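Local coordinates for protein transcriptional repressor of the blcABC operon (Agrobacterium tumefaciens, PDB 3MQ0) that represses transcription of the blcABC operon, probably by binding DNA through an IclR-type winged helix-turn-helix domain, and is regulated through its oligomerization, at residues V33-L38 / R53-P58; S42-D45 / A49-T52; A67-T70 / L74-R77. One frame throughout, in Å; residues are numbered along the deposited sequence.

Contact 1: V33-L38 / R53-P58; sequences VRILDL and RFLDLP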
loop_
_atom_site.group_PDB
_atom_site.type_symbol
_atom_site.label_atom_id
_atom_site.label_comp_id
_atom_site.label_asym_id
_atom_site.label_seq_id
_atom_site.Cartn_x
_atom_site.Cartn_y
_atom_site.Cartn_z
ATOM N N VAL B 33 -5.412 -17.607 -8.396
ATOM C CA VAL B 33 -5.672 -16.843 -7.180
ATOM C C VAL B 33 -5.136 -17.568 -5.936
ATOM O O VAL B 33 -4.506 -16.955 -5.066
ATOM C CB VAL B 33 -7.157 -16.504 -7.056
ATOM C CG1 VAL B 33 -7.470 -15.899 -5.682
ATOM C CG2 VAL B 33 -7.543 -15.540 -8.182
ATOM N N ARG B 34 -5.339 -18.879 -5.863
ATOM C CA ARG B 34 -4.783 -19.641 -4.738
ATOM C C ARG B 34 -3.252 -19.536 -4.660
ATOM O O ARG B 34 -2.672 -19.353 -3.571
ATOM C CB ARG B 34 -5.227 -21.096 -4.819
ATOM C CG ARG B 34 -4.638 -22.001 -3.753
ATOM C CD ARG B 34 -5.327 -23.361 -3.802
ATOM N NE ARG B 34 -6.459 -23.347 -4.725
ATOM C CZ ARG B 34 -7.703 -23.016 -4.392
ATOM N NH1 ARG B 34 -7.989 -22.674 -3.140
ATOM N NH2 ARG B 34 -8.662 -23.024 -5.317
ATOM N N ILE B 35 -2.602 -19.642 -5.817
ATOM C CA ILE B 35 -1.145 -19.518 -5.908
ATOM C C ILE B 35 -0.685 -18.130 -5.481
ATOM O O ILE B 35 0.266 -18.005 -4.720
ATOM C CB ILE B 35 -0.647 -19.806 -7.345
ATOM C CG1 ILE B 35 -0.800 -21.294 -7.659
ATOM C CG2 ILE B 35 0.812 -19.393 -7.523
ATOM C CD1 ILE B 35 -0.720 -21.587 -9.153
ATOM N N LEU B 36 -1.346 -17.082 -5.974
ATOM C CA LEU B 36 -0.950 -15.739 -5.568
ATOM C C LEU B 36 -1.122 -15.535 -4.069
ATOM O O LEU B 36 -0.275 -14.916 -3.421
ATOM C CB LEU B 36 -1.695 -14.666 -6.365
ATOM C CG LEU B 36 -1.237 -14.653 -7.831
ATOM C CD1 LEU B 36 -2.270 -13.962 -8.695
ATOM C CD2 LEU B 36 0.131 -13.995 -8.011
ATOM N N ASP B 37 -2.197 -16.071 -3.504
ATOM C CA ASP B 37 -2.382 -15.949 -2.064
ATOM C C ASP B 37 -1.258 -16.641 -1.288
ATOM O O ASP B 37 -0.801 -16.133 -0.268
ATOM C CB ASP B 37 -3.734 -16.500 -1.637
ATOM C CG ASP B 37 -4.893 -15.605 -2.054
ATOM O OD1 ASP B 37 -4.669 -14.439 -2.472
ATOM O OD2 ASP B 37 -6.042 -16.072 -1.943
ATOM N N LEU B 38 -0.829 -17.806 -1.764
ATOM C CA LEU B 38 0.221 -18.568 -1.091
ATOM C C LEU B 38 1.555 -17.843 -1.151
ATOM O O LEU B 38 2.262 -17.752 -0.156
ATOM C CB LEU B 38 0.366 -19.948 -1.709
ATOM C CG LEU B 38 -0.696 -20.953 -1.284
ATOM C CD1 LEU B 38 -0.796 -22.063 -2.308
ATOM C CD2 LEU B 38 -0.371 -21.510 0.101
ATOM N N ARG B 53 2.862 -28.591 -4.595
ATOM C CA ARG B 53 2.331 -29.388 -3.489
ATOM C C ARG B 53 0.992 -28.845 -2.995
ATOM O O ARG B 53 0.213 -29.567 -2.372
ATOM C CB ARG B 53 3.344 -29.410 -2.333
ATOM C CG ARG B 53 3.215 -30.589 -1.386
ATOM C CD ARG B 53 4.147 -30.448 -0.174
ATOM N NE ARG B 53 5.562 -30.407 -0.548
ATOM C CZ ARG B 53 6.272 -29.291 -0.726
ATOM N NH1 ARG B 53 5.706 -28.096 -0.564
ATOM N NH2 ARG B 53 7.553 -29.372 -1.067
ATOM N N PHE B 54 0.727 -27.570 -3.270
ATOM C CA PHE B 54 -0.513 -26.931 -2.829
ATOM C C PHE B 54 -1.587 -26.904 -3.915
ATOM O O PHE B 54 -2.656 -26.324 -3.724
ATOM C CB PHE B 54 -0.254 -25.493 -2.362
ATOM C CG PHE B 54 0.652 -25.386 -1.167
ATOM C CD1 PHE B 54 0.143 -25.456 0.118
ATOM C CD2 PHE B 54 2.012 -25.185 -1.330
ATOM C CE1 PHE B 54 0.980 -25.343 1.216
ATOM C CE2 PHE B 54 2.851 -25.072 -0.244
ATOM C CZ PHE B 54 2.339 -25.153 1.032
ATOM N N LEU B 55 -1.306 -27.508 -5.060
ATOM C CA LEU B 55 -2.268 -27.512 -6.155
ATOM C C LEU B 55 -2.847 -28.902 -6.396
ATOM O O LEU B 55 -2.129 -29.903 -6.368
ATOM C CB LEU B 55 -1.624 -26.991 -7.443
ATOM C CG LEU B 55 -1.281 -25.499 -7.519
ATOM C CD1 LEU B 55 -0.348 -25.208 -8.694
ATOM C CD2 LEU B 55 -2.544 -24.676 -7.639
ATOM N N ASP B 56 -4.149 -28.959 -6.639
ATOM C CA ASP B 56 -4.807 -30.212 -6.977
ATOM C C ASP B 56 -4.693 -30.546 -8.467
ATOM O O ASP B 56 -5.701 -30.864 -9.116
ATOM C CB ASP B 56 -6.279 -30.150 -6.568
ATOM C CG ASP B 56 -7.043 -29.048 -7.291
ATOM O OD1 ASP B 56 -6.409 -28.071 -7.761
ATOM O OD2 ASP B 56 -8.284 -29.169 -7.391
ATOM N N LEU B 57 -3.477 -30.473 -9.005
ATOM C CA LEU B 57 -3.229 -30.726 -10.427
ATOM C C LEU B 57 -2.060 -31.678 -10.628
ATOM O O LEU B 57 -1.123 -31.685 -9.830
ATOM C CB LEU B 57 -2.879 -29.415 -11.138
ATOM C CG LEU B 57 -3.818 -28.220 -10.979
ATOM C CD1 LEU B 57 -3.147 -26.979 -11.534
ATOM C CD2 LEU B 57 -5.127 -28.484 -11.666
ATOM N N PRO B 58 -2.089 -32.459 -11.719
ATOM C CA PRO B 58 -0.908 -33.252 -12.057
ATOM C C PRO B 58 0.284 -32.311 -12.089
ATOM O O PRO B 58 0.107 -31.128 -12.360
ATOM C CB PRO B 58 -1.204 -33.739 -13.479
ATOM C CG PRO B 58 -2.676 -33.631 -13.636
ATOM C CD PRO B 58 -3.119 -32.504 -12.773
#
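Leu38 and Phe54 meet where helix 27-41 passes the loop that follows helix 48-52. The leucine spreads its two methyls over different parts of the phenylalanine. Leu38 CD1 presses on the root of the side chain, 3.5 Å from Phe54 CB, while Leu38 CD2 sits over one face of the ring in a CH-pi contact, 4.2 Å from the Phe54 ring centroid and 18° off the ring normal, displaced toward the rim. Phe54 has CG anti to its own carbonyl carbon (chi1 -63°), which stands the ring beside the leucine.

One turn back along the helix, Ile35 meets Leu55, the two side chains crossing at about a right angle. The closest pair is Ile35 CD1 with Leu55 CD1 at 3.7 Å, and Ile35 CG1 lies 3.8 Å from Leu55 CD2, so the end of the isoleucine lodges against both leucine methyls. Both residues are buried, and this is the close-packed side of the contact.

The other side is looser. Arg34 is exposed and brings only its aliphatic part up to the loop, with Arg34 CD 4.0 Å from Phe54 O. Its guanidinium makes no contact with Asp56, Arg34 NE being 5.6 Å from Asp56 OD1, so any attraction there is long-range; Asp56 instead forms a salt bridge with Arg31. Phe54, too, is an exposed residue, so this edge of the contact borders solvent.

The loop leads into helix 59-71, with Pro58 at the N-cap. Inward, Leu55 rests on Ala62 of that helix, and Ile35 reaches Leu66 and Met69 as well as Leu75 of strand 75-77, so the packing joins the first helix of the helix-turn-helix domain to the turn between its next two.

Contact 2: S42-D45 / A49-T52; sequences SPRD and AELT
Arg44 and Glu50 join the loop before the short strand 46-47 to the helix after it, in a salt bridge at the protein surface. The arginine leaves the loop with CG anti to the backbone N (chi1 -163°), stays extended at chi2 and then bends at chi3 (47°), a kink that turns the guanidinium toward helix 48-52. Glu50 answers from the first turn of that short helix: its CG is anti to the carbonyl carbon and chi2 is extended at 172°, which carries the carboxylate out to the loop.

The two side chains cross at about a right angle, and their flat ends are steeply inclined to each other. A single, nearly straight bond joins them, Arg44 NH1 to Glu50 OE2 at 3.1 Å. The oxygen lies at the guanidinium edge, close to its plane, and is approached on its syn side. Arg44 NH2 is farther from the same oxygen, at 3.6 Å, so this is a one-point grip and not a paired, bidentate one.

Glu50 OE1 accepts a hydrogen bond from Thr47 N and another from a water 2.7 Å away, which also donates to Asp45 O at 2.6 Å. Within the loop, Ser42 OG donates to Arg44 O at 2.6 Å, along a lone pair.

Both carboxylate oxygens therefore have donors: the cation holds one, while a backbone N-H and a water hold the other. This arrangement should stabilise the ionised form of Glu50 and tie the loop to the helix start.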
loop_
_atom_site.group_PDB
_atom_site.type_symbol
_atom_site.label_atom_id
_atom_site.label_comp_id
_atom_site.label_asym_id
_atom_site.label_seq_id
_atom_site.Cartn_x
_atom_site.Cartn_y
_atom_site.Cartn_z
ATOM N N SER B 42 3.694 -16.122 2.142
ATOM C CA SER B 42 4.913 -16.806 2.573
ATOM C C SER B 42 6.083 -15.835 2.719
ATOM O O SER B 42 6.454 -15.146 1.767
ATOM C CB SER B 42 5.278 -17.915 1.581
ATOM O OG SER B 42 6.454 -18.587 2.005
ATOM N N PRO B 43 6.684 -15.783 3.920
ATOM C CA PRO B 43 7.856 -14.925 4.146
ATOM C C PRO B 43 9.070 -15.471 3.407
ATOM O O PRO B 43 10.029 -14.742 3.147
ATOM C CB PRO B 43 8.092 -15.025 5.658
ATOM C CG PRO B 43 6.918 -15.772 6.218
ATOM C CD PRO B 43 6.360 -16.594 5.101
ATOM N N ARG B 44 9.019 -16.759 3.081
ATOM C CA ARG B 44 10.095 -17.430 2.362
ATOM C C ARG B 44 9.682 -17.605 0.903
ATOM O O ARG B 44 8.542 -17.976 0.618
ATOM C CB ARG B 44 10.333 -18.796 3.003
ATOM C CG ARG B 44 11.640 -19.467 2.679
ATOM C CD ARG B 44 11.806 -20.702 3.566
ATOM N NE ARG B 44 10.597 -21.524 3.588
ATOM C CZ ARG B 44 10.320 -22.461 2.687
ATOM N NH1 ARG B 44 11.171 -22.695 1.701
ATOM N NH2 ARG B 44 9.197 -23.161 2.765
ATOM N N ASP B 45 10.591 -17.329 -0.027
ATOM C CA ASP B 45 10.256 -17.468 -1.446
ATOM C C ASP B 45 10.264 -18.938 -1.835
ATOM O O ASP B 45 11.234 -19.656 -1.567
ATOM C CB ASP B 45 11.217 -16.656 -2.313
ATOM C CG ASP B 45 11.420 -15.251 -1.774
ATOM O OD1 ASP B 45 10.468 -14.443 -1.853
ATOM O OD2 ASP B 45 12.520 -14.960 -1.250
ATOM N N ALA B 49 8.275 -26.383 -7.315
ATOM C CA ALA B 49 8.005 -27.689 -6.728
ATOM C C ALA B 49 7.237 -27.546 -5.423
ATOM O O ALA B 49 6.302 -28.298 -5.157
ATOM C CB ALA B 49 9.292 -28.452 -6.509
ATOM N N GLU B 50 7.627 -26.573 -4.608
ATOM C CA GLU B 50 6.933 -26.331 -3.351
ATOM C C GLU B 50 5.486 -25.896 -3.574
ATOM O O GLU B 50 4.574 -26.369 -2.892
ATOM C CB GLU B 50 7.695 -25.313 -2.489
ATOM C CG GLU B 50 8.998 -25.867 -1.908
ATOM C CD GLU B 50 9.850 -24.807 -1.228
ATOM O OE1 GLU B 50 10.013 -23.711 -1.807
ATOM O OE2 GLU B 50 10.356 -25.070 -0.112
ATOM N N LEU B 51 5.265 -24.989 -4.521
ATOM C CA LEU B 51 3.918 -24.493 -4.767
ATOM C C LEU B 51 3.028 -25.594 -5.329
ATOM O O LEU B 51 1.833 -25.643 -5.048
ATOM C CB LEU B 51 3.936 -23.301 -5.729
ATOM C CG LEU B 51 4.532 -22.023 -5.147
ATOM C CD1 LEU B 51 4.818 -21.027 -6.277
ATOM C CD2 LEU B 51 3.560 -21.441 -4.131
ATOM N N THR B 52 3.628 -26.471 -6.125
ATOM C CA THR B 52 2.894 -27.538 -6.791
ATOM C C THR B 52 2.211 -28.426 -5.747
ATOM O O THR B 52 1.112 -28.924 -5.970
ATOM C CB THR B 52 3.845 -28.340 -7.720
ATOM O OG1 THR B 52 4.173 -27.533 -8.856
ATOM C CG2 THR B 52 3.210 -29.625 -8.201
HETATM O O HOH W 1 12.062 -22.075 -0.991
#

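Contact 3: A67-T70 / L74-R77; sequences AVMT and LLAR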
loop_
_atom_site.group_PDB
_atom_site.type_symbol
_atom_site.label_atom_id
_atom_site.label_comp_id
_atom_site.label_asym_id
_atom_site.label_seq_id
_atom_site.Cartn_x
_atom_site.Cartn_y
_atom_site.Cartn_z
ATOM N N ALA B 67 4.186 -21.352 -15.067
ATOM C CA ALA B 67 4.939 -20.707 -16.142
ATOM C C ALA B 67 4.103 -19.666 -16.880
ATOM O O ALA B 67 4.607 -18.624 -17.272
ATOM C CB ALA B 67 5.514 -21.737 -17.114
ATOM N N VAL B 68 2.818 -19.951 -17.066
ATOM C CA VAL B 68 1.918 -18.996 -17.683
ATOM C C VAL B 68 1.742 -17.761 -16.801
ATOM O O VAL B 68 1.749 -16.644 -17.296
ATOM C CB VAL B 68 0.544 -19.631 -18.005
ATOM C CG1 VAL B 68 -0.475 -18.552 -18.368
ATOM C CG2 VAL B 68 0.687 -20.646 -19.135
ATOM N N MET B 69 1.609 -17.966 -15.491
ATOM C CA MET B 69 1.464 -16.856 -14.558
ATOM C C MET B 69 2.698 -15.993 -14.550
ATOM O O MET B 69 2.615 -14.786 -14.314
ATOM C CB MET B 69 1.202 -17.368 -13.134
ATOM C CG MET B 69 -0.178 -17.999 -12.963
ATOM S SD MET B 69 -0.402 -18.689 -11.319
ATOM C CE MET B 69 -0.497 -17.154 -10.397
ATOM N N THR B 70 3.851 -16.609 -14.794
ATOM C CA THR B 70 5.094 -15.851 -14.911
ATOM C C THR B 70 5.124 -15.019 -16.200
ATOM O O THR B 70 5.508 -13.843 -16.196
ATOM C CB THR B 70 6.327 -16.766 -14.800
ATOM O OG1 THR B 70 6.289 -17.424 -13.524
ATOM C CG2 THR B 70 7.585 -15.960 -14.892
ATOM N N LEU B 74 2.044 -12.027 -13.475
ATOM C CA LEU B 74 1.459 -12.172 -12.146
ATOM C C LEU B 74 2.541 -12.587 -11.143
ATOM O O LEU B 74 2.537 -12.138 -9.996
ATOM C CB LEU B 74 0.336 -13.210 -12.169
ATOM C CG LEU B 74 -0.840 -12.836 -13.078
ATOM C CD1 LEU B 74 -1.726 -14.035 -13.231
ATOM C CD2 LEU B 74 -1.607 -11.644 -12.493
ATOM N N LEU B 75 3.437 -13.477 -11.579
ATOM C CA LEU B 75 4.594 -13.890 -10.790
ATOM C C LEU B 75 5.870 -13.488 -11.520
ATOM O O LEU B 75 5.884 -13.342 -12.743
ATOM C CB LEU B 75 4.630 -15.415 -10.607
ATOM C CG LEU B 75 3.431 -16.083 -9.931
ATOM C CD1 LEU B 75 3.485 -17.610 -10.051
ATOM C CD2 LEU B 75 3.289 -15.652 -8.477
ATOM N N ALA B 76 6.927 -13.324 -10.745
ATOM C CA ALA B 76 8.271 -13.114 -11.249
ATOM C C ALA B 76 9.112 -14.303 -10.802
ATOM O O ALA B 76 9.003 -14.759 -9.661
ATOM C CB ALA B 76 8.847 -11.830 -10.678
ATOM N N ARG B 77 9.957 -14.800 -11.696
ATOM C CA ARG B 77 10.806 -15.932 -11.362
ATOM C C ARG B 77 12.244 -15.482 -11.103
ATOM O O ARG B 77 12.856 -14.880 -11.971
ATOM C CB ARG B 77 10.790 -16.932 -12.515
ATOM C CG ARG B 77 11.576 -18.203 -12.240
ATOM C CD ARG B 77 11.490 -19.148 -13.420
ATOM N NE ARG B 77 12.190 -20.405 -13.164
ATOM C CZ ARG B 77 13.500 -20.565 -13.297
ATOM N NH1 ARG B 77 14.253 -19.538 -13.671
ATOM N NH2 ARG B 77 14.058 -21.746 -13.049
HETATM O O HOH W 2 7.249 -12.011 -14.616
#
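Met69 and Leu75 pass each other obliquely where helix 59-71 nears its end and strand 75-77 begins. The methionine runs out with CG anti to its carbonyl carbon and then bends at chi3 (71°), which folds the terminal methyl back over the leucine. Leu75 CD1 is consequently touched twice, by Met69 CB at 3.8 Å and by Met69 CE at 4.0 Å. Leu74 lies alongside more loosely, its CD1 4.3 Å from Met69 CG.

Thr70 crosses Leu75 at about a right angle, with Thr70 OG1 3.9 Å from Leu75 CB; the hydroxyl is hydrogen-bonded to Leu66 O, one turn back in its own helix. The methyl of Thr70 lies nearer the next part of the strand, Thr70 CG2 being 4.1 Å from Arg77 CB, and the extended arginine then leads its guanidinium away from the helix.

Between these side chains the backbones join directly. Leu75 N donates to Met69 O over 3.1 Å in a nearly straight bond, reaching the oxygen from well above the carbonyl plane, and Leu74 N adds a weak, bent one to the same atom. Thr70 CA also makes a CH...O contact with Leu75 O at 3.4 Å.

One carbonyl near the helix end thus takes one good N-H donor and one weak one, and Met69, Leu74 and Leu75 bury their side of the junction. Polar backbone and greasy side chains together join the end of helix 59-71 to the first strand of the wing.

The three contacts lie in one helix-turn-helix domain, contacts 1 and 3 sharing its hydrophobic interior and contact 2 lying at its surface. Contact 2 is nested inside the loop that contact 1 closes; their centres are 10 Å apart, and Leu38 CB touches Leu51 CD2 at 4.3 Å. Contact 3 follows in the chain, its centre 13 Å from each of the others. It packs on contact 1 through Ile35 CD1 and Met69 SD, 3.6 Å apart, and through Leu36 CD2 and Leu75 CD2, also at 3.6 Å, but does not touch contact 2. Ile35 and Leu36 of helix 27-41 pack inward, while Val33, Leu36 and Asp37 meet the second subunit.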